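Long-range contacts in hypothetical conserved protein (Geobacillus kaustophilus, PDB 2QYH), which is of uncharacterised function but belongs to the haloacid dehalogenase-like hydrolases and is probably a magnesium-dependent phosphatase: residues D[3-8]-D[190-195]; D[22-27]-D[243-248]; D[47-52]-D[102-107]; D[146-151]-D[173-178]. All blocks are in the same frame, centred on the assembly; numbering follows the deposited sequence.

Contact 1: residues D[3-8]-D[190-195]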
loop_
_atom_site.group_PDB
_atom_site.type_symbol
_atom_site.label_atom_id
_atom_site.label_comp_id
_atom_site.label_asym_id
_atom_site.label_seq_id
_atom_site.Cartn_x
_atom_site.Cartn_y
_atom_site.Cartn_z
ATOM N N ARG D 3 17.731 -10.584 -22.583
ATOM C CA ARG D 3 16.536 -9.995 -21.994
ATOM C C ARG D 3 16.685 -8.482 -21.865
ATOM O O ARG D 3 17.796 -7.956 -21.803
ATOM C CB ARG D 3 16.297 -10.572 -20.594
ATOM C CG ARG D 3 15.831 -12.001 -20.544
ATOM C CD ARG D 3 14.326 -12.079 -20.437
ATOM N NE ARG D 3 13.904 -13.431 -20.097
ATOM C CZ ARG D 3 12.656 -13.781 -19.800
ATOM N NH1 ARG D 3 11.687 -12.876 -19.797
ATOM N NH2 ARG D 3 12.379 -15.042 -19.505
ATOM N N LYS D 4 15.549 -7.795 -21.817
ATOM C CA LYS D 4 15.519 -6.348 -21.643
ATOM C C LYS D 4 14.831 -6.109 -20.309
ATOM O O LYS D 4 14.061 -6.942 -19.843
ATOM C CB LYS D 4 14.724 -5.685 -22.766
ATOM C CG LYS D 4 15.367 -5.830 -24.127
ATOM C CD LYS D 4 14.346 -5.676 -25.234
ATOM C CE LYS D 4 14.959 -5.955 -26.597
ATOM N NZ LYS D 4 13.921 -6.072 -27.667
ATOM N N ILE D 5 15.121 -4.986 -19.679
ATOM C CA ILE D 5 14.496 -4.680 -18.406
ATOM C C ILE D 5 14.247 -3.187 -18.357
ATOM O O ILE D 5 15.015 -2.408 -18.917
ATOM C CB ILE D 5 15.397 -5.110 -17.218
ATOM C CG1 ILE D 5 14.672 -4.865 -15.893
ATOM C CG2 ILE D 5 16.728 -4.377 -17.270
ATOM C CD1 ILE D 5 15.354 -5.513 -14.690
ATOM N N VAL D 6 13.154 -2.792 -17.719
ATOM C CA VAL D 6 12.822 -1.380 -17.593
ATOM C C VAL D 6 12.622 -1.069 -16.115
ATOM O O VAL D 6 11.879 -1.762 -15.426
ATOM C CB VAL D 6 11.516 -1.019 -18.366
ATOM C CG1 VAL D 6 11.261 0.489 -18.281
ATOM C CG2 VAL D 6 11.619 -1.463 -19.820
ATOM N N PHE D 7 13.298 -0.029 -15.641
ATOM C CA PHE D 7 13.205 0.405 -14.254
ATOM C C PHE D 7 12.348 1.669 -14.162
ATOM O O PHE D 7 12.412 2.526 -15.038
ATOM C CB PHE D 7 14.604 0.682 -13.711
ATOM C CG PHE D 7 15.395 -0.554 -13.434
ATOM C CD1 PHE D 7 15.304 -1.187 -12.201
ATOM C CD2 PHE D 7 16.223 -1.100 -14.412
ATOM C CE1 PHE D 7 16.032 -2.353 -11.944
ATOM C CE2 PHE D 7 16.951 -2.263 -14.164
ATOM C CZ PHE D 7 16.855 -2.890 -12.930
ATOM N N PHE D 8 11.552 1.779 -13.101
ATOM C CA PHE D 8 10.671 2.930 -12.911
ATOM C C PHE D 8 10.793 3.512 -11.519
ATOM O O PHE D 8 10.819 2.775 -10.540
ATOM C CB PHE D 8 9.208 2.524 -13.088
ATOM C CG PHE D 8 8.869 2.019 -14.454
ATOM C CD1 PHE D 8 8.547 2.905 -15.480
ATOM C CD2 PHE D 8 8.838 0.650 -14.715
ATOM C CE1 PHE D 8 8.194 2.431 -16.750
ATOM C CE2 PHE D 8 8.491 0.171 -15.973
ATOM C CZ PHE D 8 8.165 1.060 -16.994
HETATM N N MSE D 190 23.970 -4.276 -10.256
HETATM C CA MSE D 190 24.089 -5.713 -9.993
HETATM C C MSE D 190 22.847 -6.485 -10.326
HETATM O O MSE D 190 22.904 -7.691 -10.541
HETATM C CB MSE D 190 24.454 -6.031 -8.556
HETATM C CG MSE D 190 24.475 -4.880 -7.638
HETATM SE SE MSE D 190 26.035 -5.117 -6.562
HETATM C CE MSE D 190 26.937 -6.556 -7.498
HETATM N N MSE D 191 21.712 -5.805 -10.328
HETATM C CA MSE D 191 20.501 -6.481 -10.705
HETATM C C MSE D 191 20.804 -7.006 -12.114
HETATM O O MSE D 191 20.675 -8.208 -12.380
HETATM C CB MSE D 191 19.336 -5.507 -10.755
HETATM C CG MSE D 191 18.166 -6.026 -11.560
HETATM SE SE MSE D 191 16.666 -6.563 -10.497
HETATM C CE MSE D 191 17.156 -8.389 -10.158
ATOM N N ILE D 192 21.251 -6.106 -12.998
ATOM C CA ILE D 192 21.544 -6.484 -14.376
ATOM C C ILE D 192 22.786 -7.350 -14.534
ATOM O O ILE D 192 22.905 -8.106 -15.503
ATOM C CB ILE D 192 21.651 -5.245 -15.303
ATOM C CG1 ILE D 192 22.903 -4.431 -14.973
ATOM C CG2 ILE D 192 20.396 -4.389 -15.155
ATOM C CD1 ILE D 192 23.108 -3.235 -15.871
ATOM N N GLU D 193 23.713 -7.251 -13.591
ATOM C CA GLU D 193 24.914 -8.066 -13.644
ATOM C C GLU D 193 24.502 -9.496 -13.325
ATOM O O GLU D 193 24.847 -10.425 -14.049
ATOM C CB GLU D 193 25.935 -7.574 -12.626
ATOM C CG GLU D 193 27.089 -6.818 -13.240
ATOM C CD GLU D 193 28.005 -6.206 -12.194
ATOM O OE1 GLU D 193 28.307 -6.890 -11.184
ATOM O OE2 GLU D 193 28.427 -5.044 -12.391
ATOM N N LYS D 194 23.738 -9.661 -12.249
ATOM C CA LYS D 194 23.274 -10.975 -11.827
ATOM C C LYS D 194 22.316 -11.583 -12.849
ATOM O O LYS D 194 22.346 -12.788 -13.090
ATOM C CB LYS D 194 22.562 -10.896 -10.467
ATOM C CG LYS D 194 23.373 -10.333 -9.303
ATOM C CD LYS D 194 24.590 -11.178 -8.973
ATOM C CE LYS D 194 25.120 -10.871 -7.571
ATOM N NZ LYS D 194 25.423 -9.429 -7.351
ATOM N N LEU D 195 21.458 -10.759 -13.441
ATOM C CA LEU D 195 20.501 -11.261 -14.428
ATOM C C LEU D 195 21.167 -11.541 -15.772
ATOM O O LEU D 195 20.612 -12.242 -16.618
ATOM C CB LEU D 195 19.348 -10.267 -14.622
ATOM C CG LEU D 195 18.457 -10.031 -13.397
ATOM C CD1 LEU D 195 17.337 -9.064 -13.744
ATOM C CD2 LEU D 195 17.883 -11.363 -12.919
#

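Contact 2: residues D[22-27]-D[243-248]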
loop_
_atom_site.group_PDB
_atom_site.type_symbol
_atom_site.label_atom_id
_atom_site.label_comp_id
_atom_site.label_asym_id
_atom_site.label_seq_id
_atom_site.Cartn_x
_atom_site.Cartn_y
_atom_site.Cartn_z
ATOM N N PRO D 22 -1.943 6.050 -13.650
ATOM C CA PRO D 22 -2.635 6.137 -14.939
ATOM C C PRO D 22 -3.025 4.767 -15.508
ATOM O O PRO D 22 -2.252 3.807 -15.426
ATOM C CB PRO D 22 -1.620 6.851 -15.830
ATOM C CG PRO D 22 -0.811 7.656 -14.867
ATOM C CD PRO D 22 -0.625 6.699 -13.715
ATOM N N LEU D 23 -4.220 4.686 -16.084
ATOM C CA LEU D 23 -4.713 3.457 -16.696
ATOM C C LEU D 23 -3.751 2.913 -17.766
ATOM O O LEU D 23 -3.510 1.702 -17.843
ATOM C CB LEU D 23 -6.084 3.714 -17.331
ATOM C CG LEU D 23 -7.384 3.284 -16.631
ATOM C CD1 LEU D 23 -7.282 3.367 -15.121
ATOM C CD2 LEU D 23 -8.503 4.164 -17.147
ATOM N N SER D 24 -3.195 3.805 -18.582
ATOM C CA SER D 24 -2.283 3.387 -19.647
ATOM C C SER D 24 -0.943 2.844 -19.149
ATOM O O SER D 24 -0.235 2.160 -19.890
ATOM C CB SER D 24 -2.046 4.535 -20.639
ATOM O OG SER D 24 -1.406 5.632 -20.020
ATOM N N THR D 25 -0.592 3.156 -17.903
ATOM C CA THR D 25 0.654 2.657 -17.326
ATOM C C THR D 25 0.419 1.189 -16.964
ATOM O O THR D 25 1.326 0.358 -17.065
ATOM C CB THR D 25 1.067 3.466 -16.068
ATOM O OG1 THR D 25 1.459 4.786 -16.464
ATOM C CG2 THR D 25 2.232 2.806 -15.350
ATOM N N ILE D 26 -0.810 0.879 -16.551
ATOM C CA ILE D 26 -1.181 -0.491 -16.224
ATOM C C ILE D 26 -1.110 -1.306 -17.517
ATOM O O ILE D 26 -0.631 -2.439 -17.510
ATOM C CB ILE D 26 -2.613 -0.570 -15.633
ATOM C CG1 ILE D 26 -2.622 0.026 -14.219
ATOM C CG2 ILE D 26 -3.113 -2.017 -15.620
ATOM C CD1 ILE D 26 -3.963 -0.050 -13.532
ATOM N N GLU D 27 -1.579 -0.726 -18.624
ATOM C CA GLU D 27 -1.527 -1.403 -19.923
ATOM C C GLU D 27 -0.062 -1.566 -20.320
ATOM O O GLU D 27 0.361 -2.637 -20.763
ATOM C CB GLU D 27 -2.218 -0.577 -21.006
ATOM C CG GLU D 27 -3.365 -1.263 -21.745
ATOM C CD GLU D 27 -3.105 -2.720 -22.110
ATOM O OE1 GLU D 27 -3.323 -3.600 -21.250
ATOM O OE2 GLU D 27 -2.691 -2.988 -23.259
ATOM N N ASP D 243 0.779 12.485 -16.635
ATOM C CA ASP D 243 -0.664 12.450 -16.822
ATOM C C ASP D 243 -1.081 12.533 -18.289
ATOM O O ASP D 243 -2.250 12.744 -18.597
ATOM C CB ASP D 243 -1.323 13.570 -16.014
ATOM C CG ASP D 243 -0.908 14.943 -16.476
ATOM O OD1 ASP D 243 0.301 15.173 -16.678
ATOM O OD2 ASP D 243 -1.795 15.803 -16.628
ATOM N N LYS D 244 -0.123 12.354 -19.192
ATOM C CA LYS D 244 -0.403 12.394 -20.625
ATOM C C LYS D 244 0.066 11.105 -21.272
ATOM O O LYS D 244 0.567 11.111 -22.395
ATOM C CB LYS D 244 0.308 13.580 -21.278
ATOM C CG LYS D 244 -0.194 14.929 -20.815
ATOM C CD LYS D 244 -1.653 15.106 -21.173
ATOM C CE LYS D 244 -2.195 16.412 -20.632
ATOM N NZ LYS D 244 -3.616 16.602 -21.027
ATOM N N GLU D 245 -0.102 10.000 -20.550
ATOM C CA GLU D 245 0.306 8.687 -21.026
ATOM C C GLU D 245 1.812 8.674 -21.283
ATOM O O GLU D 245 2.296 7.993 -22.191
ATOM C CB GLU D 245 -0.448 8.329 -22.306
ATOM C CG GLU D 245 -1.951 8.516 -22.208
ATOM C CD GLU D 245 -2.696 7.685 -23.234
ATOM O OE1 GLU D 245 -2.160 7.509 -24.350
ATOM O OE2 GLU D 245 -3.814 7.210 -22.932
ATOM N N GLY D 246 2.542 9.431 -20.468
ATOM C CA GLY D 246 3.984 9.516 -20.611
ATOM C C GLY D 246 4.698 8.182 -20.745
ATOM O O GLY D 246 5.487 7.977 -21.673
ATOM N N ILE D 247 4.425 7.265 -19.822
ATOM C CA ILE D 247 5.068 5.964 -19.863
ATOM C C ILE D 247 4.673 5.123 -21.070
ATOM O O ILE D 247 5.535 4.555 -21.734
ATOM C CB ILE D 247 4.804 5.202 -18.571
ATOM C CG1 ILE D 247 5.629 5.856 -17.463
ATOM C CG2 ILE D 247 5.160 3.727 -18.740
ATOM C CD1 ILE D 247 5.481 5.225 -16.130
ATOM N N TRP D 248 3.378 5.052 -21.361
ATOM C CA TRP D 248 2.901 4.287 -22.505
ATOM C C TRP D 248 3.503 4.825 -23.800
ATOM O O TRP D 248 4.034 4.071 -24.618
ATOM C CB TRP D 248 1.373 4.353 -22.582
ATOM C CG TRP D 248 0.817 3.806 -23.858
ATOM C CD1 TRP D 248 0.547 4.503 -25.001
ATOM C CD2 TRP D 248 0.507 2.438 -24.145
ATOM N NE1 TRP D 248 0.091 3.657 -25.982
ATOM C CE2 TRP D 248 0.056 2.379 -25.481
ATOM C CE3 TRP D 248 0.571 1.253 -23.400
ATOM C CZ2 TRP D 248 -0.331 1.184 -26.095
ATOM C CZ3 TRP D 248 0.185 0.061 -24.009
ATOM C CH2 TRP D 248 -0.261 0.038 -25.344
HETATM O O HOH W 1 1.264 5.805 -19.475
#

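Contact 3: residues D[47-52]-D[102-107]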
loop_
_atom_site.group_PDB
_atom_site.type_symbol
_atom_site.label_atom_id
_atom_site.label_comp_id
_atom_site.label_asym_id
_atom_site.label_seq_id
_atom_site.Cartn_x
_atom_site.Cartn_y
_atom_site.Cartn_z
ATOM N N PRO D 47 10.979 -1.536 1.115
ATOM C CA PRO D 47 9.990 -2.386 0.447
ATOM C C PRO D 47 8.548 -2.146 0.923
ATOM O O PRO D 47 7.644 -1.949 0.109
ATOM C CB PRO D 47 10.484 -3.790 0.766
ATOM C CG PRO D 47 11.984 -3.612 0.744
ATOM C CD PRO D 47 12.180 -2.301 1.493
ATOM N N PHE D 48 8.341 -2.141 2.238
ATOM C CA PHE D 48 7.009 -1.946 2.795
ATOM C C PHE D 48 6.394 -0.582 2.525
ATOM O O PHE D 48 5.229 -0.355 2.844
ATOM C CB PHE D 48 7.004 -2.206 4.310
ATOM C CG PHE D 48 7.831 -1.236 5.109
ATOM C CD1 PHE D 48 9.146 -1.535 5.454
ATOM C CD2 PHE D 48 7.293 -0.017 5.520
ATOM C CE1 PHE D 48 9.916 -0.633 6.200
ATOM C CE2 PHE D 48 8.056 0.894 6.266
ATOM C CZ PHE D 48 9.367 0.584 6.604
HETATM N N MSE D 49 7.161 0.327 1.936
HETATM C CA MSE D 49 6.651 1.663 1.649
HETATM C C MSE D 49 6.054 1.801 0.257
HETATM O O MSE D 49 5.629 2.891 -0.130
HETATM C CB MSE D 49 7.755 2.703 1.833
HETATM C CG MSE D 49 7.946 3.155 3.267
HETATM SE SE MSE D 49 9.496 4.294 3.491
HETATM C CE MSE D 49 8.972 5.806 2.396
ATOM N N PHE D 50 6.031 0.710 -0.503
ATOM C CA PHE D 50 5.456 0.759 -1.845
ATOM C C PHE D 50 4.971 -0.608 -2.315
ATOM O O PHE D 50 5.005 -0.934 -3.505
ATOM C CB PHE D 50 6.450 1.374 -2.853
ATOM C CG PHE D 50 7.666 0.529 -3.135
ATOM C CD1 PHE D 50 7.749 -0.220 -4.309
ATOM C CD2 PHE D 50 8.756 0.536 -2.263
ATOM C CE1 PHE D 50 8.902 -0.946 -4.619
ATOM C CE2 PHE D 50 9.920 -0.188 -2.560
ATOM C CZ PHE D 50 9.991 -0.931 -3.748
ATOM N N GLU D 51 4.504 -1.400 -1.356
ATOM C CA GLU D 51 3.992 -2.728 -1.647
ATOM C C GLU D 51 2.634 -2.635 -2.347
ATOM O O GLU D 51 2.321 -3.451 -3.212
ATOM C CB GLU D 51 3.848 -3.520 -0.357
ATOM C CG GLU D 51 3.535 -4.979 -0.564
ATOM C CD GLU D 51 3.289 -5.693 0.744
ATOM O OE1 GLU D 51 4.078 -5.493 1.696
ATOM O OE2 GLU D 51 2.307 -6.458 0.819
ATOM N N HIS D 52 1.827 -1.647 -1.970
ATOM C CA HIS D 52 0.520 -1.486 -2.589
ATOM C C HIS D 52 0.682 -1.245 -4.095
ATOM O O HIS D 52 -0.020 -1.855 -4.913
ATOM C CB HIS D 52 -0.247 -0.323 -1.947
ATOM C CG HIS D 52 -1.631 -0.138 -2.495
ATOM N ND1 HIS D 52 -2.603 -1.113 -2.423
ATOM C CD2 HIS D 52 -2.200 0.908 -3.148
ATOM C CE1 HIS D 52 -3.705 -0.680 -3.002
ATOM N NE2 HIS D 52 -3.489 0.542 -3.453
ATOM N N VAL D 102 15.843 6.096 13.315
ATOM C CA VAL D 102 14.812 5.123 13.014
ATOM C C VAL D 102 15.536 4.071 12.195
ATOM O O VAL D 102 16.233 4.400 11.236
ATOM C CB VAL D 102 13.640 5.740 12.215
ATOM C CG1 VAL D 102 12.810 4.642 11.559
ATOM C CG2 VAL D 102 12.751 6.553 13.159
ATOM N N PHE D 103 15.400 2.817 12.615
ATOM C CA PHE D 103 16.035 1.689 11.940
ATOM C C PHE D 103 15.036 1.040 10.994
ATOM O O PHE D 103 13.915 0.722 11.392
ATOM C CB PHE D 103 16.510 0.675 12.974
ATOM C CG PHE D 103 17.257 1.294 14.106
ATOM C CD1 PHE D 103 18.497 1.888 13.894
ATOM C CD2 PHE D 103 16.700 1.331 15.381
ATOM C CE1 PHE D 103 19.175 2.516 14.942
ATOM C CE2 PHE D 103 17.365 1.954 16.435
ATOM C CZ PHE D 103 18.607 2.550 16.215
HETATM N N MSE D 104 15.458 0.842 9.746
HETATM C CA MSE D 104 14.611 0.259 8.708
HETATM C C MSE D 104 15.143 -1.026 8.079
HETATM O O MSE D 104 16.322 -1.123 7.732
HETATM C CB MSE D 104 14.417 1.267 7.584
HETATM C CG MSE D 104 13.957 2.627 8.021
HETATM SE SE MSE D 104 14.223 3.902 6.594
HETATM C CE MSE D 104 12.810 3.342 5.403
ATOM N N ASP D 105 14.271 -2.023 7.947
ATOM C CA ASP D 105 14.645 -3.257 7.272
ATOM C C ASP D 105 13.569 -3.479 6.214
ATOM O O ASP D 105 12.765 -2.588 5.970
ATOM C CB ASP D 105 14.778 -4.447 8.243
ATOM C CG ASP D 105 13.465 -4.881 8.856
ATOM O OD1 ASP D 105 12.396 -4.362 8.479
ATOM O OD2 ASP D 105 13.520 -5.774 9.730
ATOM N N ALA D 106 13.541 -4.642 5.584
ATOM C CA ALA D 106 12.564 -4.880 4.536
ATOM C C ALA D 106 11.105 -4.978 4.986
ATOM O O ALA D 106 10.195 -4.634 4.224
ATOM C CB ALA D 106 12.952 -6.122 3.756
ATOM N N GLU D 107 10.873 -5.434 6.214
ATOM C CA GLU D 107 9.506 -5.591 6.711
ATOM C C GLU D 107 8.984 -4.422 7.519
ATOM O O GLU D 107 7.861 -3.964 7.308
ATOM C CB GLU D 107 9.378 -6.851 7.578
ATOM C CG GLU D 107 9.425 -8.179 6.843
ATOM C CD GLU D 107 10.765 -8.448 6.190
ATOM O OE1 GLU D 107 11.804 -8.285 6.871
ATOM O OE2 GLU D 107 10.778 -8.833 5.000
#

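Contact 4: residues D[146-151]-D[173-178]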
loop_
_atom_site.group_PDB
_atom_site.type_symbol
_atom_site.label_atom_id
_atom_site.label_comp_id
_atom_site.label_asym_id
_atom_site.label_seq_id
_atom_site.Cartn_x
_atom_site.Cartn_y
_atom_site.Cartn_z
ATOM N N ALA D 146 18.797 3.812 7.635
ATOM C CA ALA D 146 18.321 4.382 8.882
ATOM C C ALA D 146 17.998 5.844 8.681
ATOM O O ALA D 146 18.295 6.421 7.630
ATOM C CB ALA D 146 19.374 4.213 9.979
ATOM N N LEU D 147 17.377 6.433 9.696
ATOM C CA LEU D 147 17.002 7.834 9.658
ATOM C C LEU D 147 17.558 8.531 10.886
ATOM O O LEU D 147 17.393 8.053 12.011
ATOM C CB LEU D 147 15.481 7.968 9.636
ATOM C CG LEU D 147 14.756 7.516 8.368
ATOM C CD1 LEU D 147 13.272 7.406 8.650
ATOM C CD2 LEU D 147 15.017 8.507 7.237
ATOM N N LEU D 148 18.236 9.651 10.659
ATOM C CA LEU D 148 18.800 10.438 11.747
ATOM C C LEU D 148 17.967 11.696 11.839
ATOM O O LEU D 148 17.752 12.377 10.833
ATOM C CB LEU D 148 20.252 10.816 11.454
ATOM C CG LEU D 148 20.922 11.727 12.490
ATOM C CD1 LEU D 148 21.023 11.007 13.825
ATOM C CD2 LEU D 148 22.299 12.117 12.002
ATOM N N PHE D 149 17.488 12.005 13.035
ATOM C CA PHE D 149 16.676 13.192 13.196
ATOM C C PHE D 149 17.422 14.331 13.868
ATOM O O PHE D 149 17.633 14.336 15.083
ATOM C CB PHE D 149 15.397 12.850 13.951
ATOM C CG PHE D 149 14.551 11.833 13.247
ATOM C CD1 PHE D 149 14.840 10.478 13.351
ATOM C CD2 PHE D 149 13.497 12.235 12.429
ATOM C CE1 PHE D 149 14.096 9.536 12.651
ATOM C CE2 PHE D 149 12.748 11.302 11.726
ATOM C CZ PHE D 149 13.048 9.948 11.836
ATOM N N CYS D 150 17.830 15.288 13.038
ATOM C CA CYS D 150 18.551 16.469 13.470
ATOM C C CYS D 150 18.471 17.448 12.309
ATOM O O CYS D 150 18.164 17.053 11.176
ATOM C CB CYS D 150 20.018 16.138 13.762
ATOM S SG CYS D 150 21.055 15.989 12.291
ATOM N N ARG D 151 18.753 18.718 12.588
ATOM C CA ARG D 151 18.709 19.757 11.566
ATOM C C ARG D 151 20.037 19.842 10.819
ATOM O O ARG D 151 21.056 19.326 11.282
ATOM C CB ARG D 151 18.359 21.103 12.207
ATOM C CG ARG D 151 16.966 21.134 12.818
ATOM C CD ARG D 151 16.723 22.389 13.642
ATOM N NE ARG D 151 15.387 22.403 14.231
ATOM C CZ ARG D 151 14.267 22.600 13.540
ATOM N NH1 ARG D 151 14.320 22.807 12.228
ATOM N NH2 ARG D 151 13.091 22.583 14.162
ATOM N N VAL D 173 14.092 18.193 9.572
ATOM C CA VAL D 173 14.569 17.532 10.776
ATOM C C VAL D 173 14.910 16.054 10.637
ATOM O O VAL D 173 14.972 15.335 11.637
ATOM C CB VAL D 173 13.546 17.692 11.926
ATOM C CG1 VAL D 173 13.351 19.167 12.249
ATOM C CG2 VAL D 173 12.225 17.061 11.538
ATOM N N SER D 174 15.142 15.598 9.411
ATOM C CA SER D 174 15.477 14.194 9.198
ATOM C C SER D 174 16.310 13.988 7.939
ATOM O O SER D 174 16.036 14.577 6.893
ATOM C CB SER D 174 14.200 13.356 9.102
ATOM O OG SER D 174 14.493 11.971 9.035
ATOM N N THR D 175 17.325 13.138 8.044
ATOM C CA THR D 175 18.190 12.847 6.909
ATOM C C THR D 175 18.392 11.336 6.805
ATOM O O THR D 175 18.412 10.641 7.822
ATOM C CB THR D 175 19.557 13.535 7.072
ATOM O OG1 THR D 175 20.362 13.276 5.917
ATOM C CG2 THR D 175 20.271 13.013 8.315
ATOM N N ASP D 176 18.537 10.832 5.581
ATOM C CA ASP D 176 18.736 9.397 5.364
ATOM C C ASP D 176 20.155 8.968 5.658
ATOM O O ASP D 176 21.103 9.717 5.433
ATOM C CB ASP D 176 18.432 8.995 3.918
ATOM C CG ASP D 176 16.971 9.087 3.581
ATOM O OD1 ASP D 176 16.143 8.575 4.365
ATOM O OD2 ASP D 176 16.653 9.666 2.523
ATOM N N VAL D 177 20.291 7.743 6.142
ATOM C CA VAL D 177 21.596 7.186 6.450
ATOM C C VAL D 177 21.809 5.943 5.582
ATOM O O VAL D 177 21.216 4.893 5.830
ATOM C CB VAL D 177 21.689 6.799 7.947
ATOM C CG1 VAL D 177 23.075 6.250 8.264
ATOM C CG2 VAL D 177 21.380 8.003 8.811
ATOM N N LEU D 178 22.636 6.071 4.550
ATOM C CA LEU D 178 22.915 4.940 3.668
ATOM C C LEU D 178 24.397 4.615 3.773
ATOM O O LEU D 178 25.176 5.402 4.308
ATOM C CB LEU D 178 22.589 5.270 2.198
ATOM C CG LEU D 178 21.711 6.458 1.783
ATOM C CD1 LEU D 178 21.560 6.442 0.266
ATOM C CD2 LEU D 178 20.346 6.399 2.450
#

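Contact 1: residues D[3-8]-D[190-195]
Phe7 turns the edge of its ring to helix 190-195: Met191 CG lies in the ring plane beyond the tip, 3.7 Å from Phe7 CZ, and the ring's CE2 corner meets Ile192 CG2. The chain of Met191, a selenomethionine, has CG anti to its backbone N (chi1 161°), which carries that methylene out to the ring; beyond it the chain bends twice. Ile5, two residues back on the same side of the strand, divides its branches among three partners. Its CG2 methyl rests 4.2 Å from Ile192 CG2. CG1 is anti to the backbone N and CD1 continues it extended (chi2 168°), so that this methyl touches both Met191 CG and, at 4.2 Å, Leu195 CD1, the Ile5 and Leu195 side chains crossing at about a right angle. All of this is apolar packing; the axes of strand 5-8 and helix segment 190-195 approach to 11.2 Å and run nearly antiparallel at 160°. Such a helix laid on a central sheet is the basic layer of the Rossmann-like HAD core. Strand 5-8 runs between strands 38-42 and 202-206; Ile192 also leans on Val202, Ile5 on Tyr38 and Phe7 on Ala40, while Met191 and Leu195 reach Phe72 of strand 69-72.

Contact 2: residues D[22-27]-D[243-248]
Trp248 meets helix 23-27 obliquely through the benzene half of its indole, with Ser24 O 3.7 Å from Trp248 CE3 and Glu27 CB 3.9 Å from Trp248 CZ3. The CB of Trp248 packs on Ser24 CB. The carboxylate of Glu27 is engaged on its own helix, in a salt bridge with Arg30. Ser24 OG also lies against Glu245, 3.6 Å from Glu245 CA and nearly as close to CG. Glu245 is the N-cap residue of helix 246-248, as Pro22 is of helix 23-27, so two helix starts meet here, both at the periphery of the HAD core domain. A water sits between them: it accepts from Trp248 N at 2.9 Å, donates to Thr25 OG1 at 3.2 Å, and bonds Ser24 OG at 2.7 Å. It thereby gives the backbone N-H of Trp248, in the first turn of its helix, a partner, and ties it to two hydroxyls of the other helix. Deeper in, Ile247 lays CB and CD1 against Thr25 OG1 and touches Thr25 CG2 with CD1; beyond, Ile247 packs on Thr13 and Leu14. Ser24 OG bonds a glycerol as well, and Leu23 packs on Ala124 of the second subunit.

Contact 3: residues D[47-52]-D[102-107]
Phe48 meets three successive carbonyl oxygens of the loop after strand 102-104. Its CG stands between the backbone N and the carbonyl carbon (chi1 65°), and the CD1-CE1 side of the ring faces that loop. Asp105 O lies in the ring plane at the edge, 3.5 Å from Phe48 CE1; Ala106 O is also at the edge, near the plane, 3.5 Å from Phe48 CD1. These two are contacts of aromatic C-H groups with carbonyl oxygens. Glu107 O instead sits above the ring plane, beside the CG-CD1 bond and 3.3 Å from Phe48 CD1. The apolar contacts flank them. Pro47 sets CG 4.0 Å from Ala106 CB, while its CB touches Ala106 O. Two selenomethionines meet farther along: Met49 SE is 3.9 Å from the terminal methyl CE of Met104, and the two side chains cross at about a right angle, each bent at its last torsion. Asp105 OD1 accepts from Lys108 N and, weakly, from Glu107 N, and Asp105 OD2 bonds Tyr137 OH, consistent with a turn held so that its carbonyls point to Phe48. The second subunit joins in: its Lys55 bonds Glu107 O and makes a cation-pi contact with Phe48. The contact thus brings the core domain's segment 47-52 against the five-stranded sheet domain, probably the cap of this HAD-family protein. The two edge oxygens, Asp105 O and Ala106 O, face partly positive ring hydrogens, probably a modest electrostatic gain, and Lys55 of the second subunit may offset the partial charge of Glu107 O.

Contact 4: residues D[146-151]-D[173-178]
Leu147 and Asp176 both have CG anti to the carbonyl carbon (chi1 -69° in each), which sets them side by side, pointing the same way, on one face of the sheet. Next to them, beyond the bridged pairs, Ser174 OG, anti to its backbone N, stands over one face of the Phe149 ring, 3.3 Å from Phe149 CE2. The strands are antiparallel neighbours in the five-stranded sheet, probably the HAD cap. Ala146-Val177 and Leu148-Thr175 are hydrogen-bonded pairs enclosing the non-hydrogen-bonded pair Leu147-Asp176. Leu148 N gives Thr175 O a bond of 3.0 Å, and Thr175 N returns one of 2.9 Å to Leu148 O. At the other pair Val177 N reaches Ala146 O at 2.8 Å. Ala146 CB and Leu148 CB pack against Val177 on the opposite face, where Thr175 CG2 also touches Leu148 CB. Past the last bridge, Arg151 lays a face of its guanidinium over Val173 CG1, which is 3.8 Å from Arg151 NH1. Backbone bonds thus set the register, while the side chains differ by face: Ala146, Leu148, Thr175 and Val177 make a mainly apolar one, whereas the other sets Leu147 beside the carboxylate of Asp176, whose OD2 also binds glycerol.

In the fold
From the N terminus, strand 5-8 opens contact 1 and helix 23-34 opens contact 2 before either is closed. Contact 3 then joins 47-52 to 102-107, and contact 4 follows in series, joining 146-151 to 173-178. Both lie within the span that helix 184-195 ends by closing contact 1; helix 246-253 closes contact 2 last, so contacts 1 and 2 cross. These two tie both ends of the chain into the core domain and touch through Phe8 and Ile247. Contact 3 links that domain to the five-stranded sheet, where contact 4 pairs the next strands: Val102 and Leu147 are backbone neighbours there. Contacts 2 and 3 also touch the second subunit.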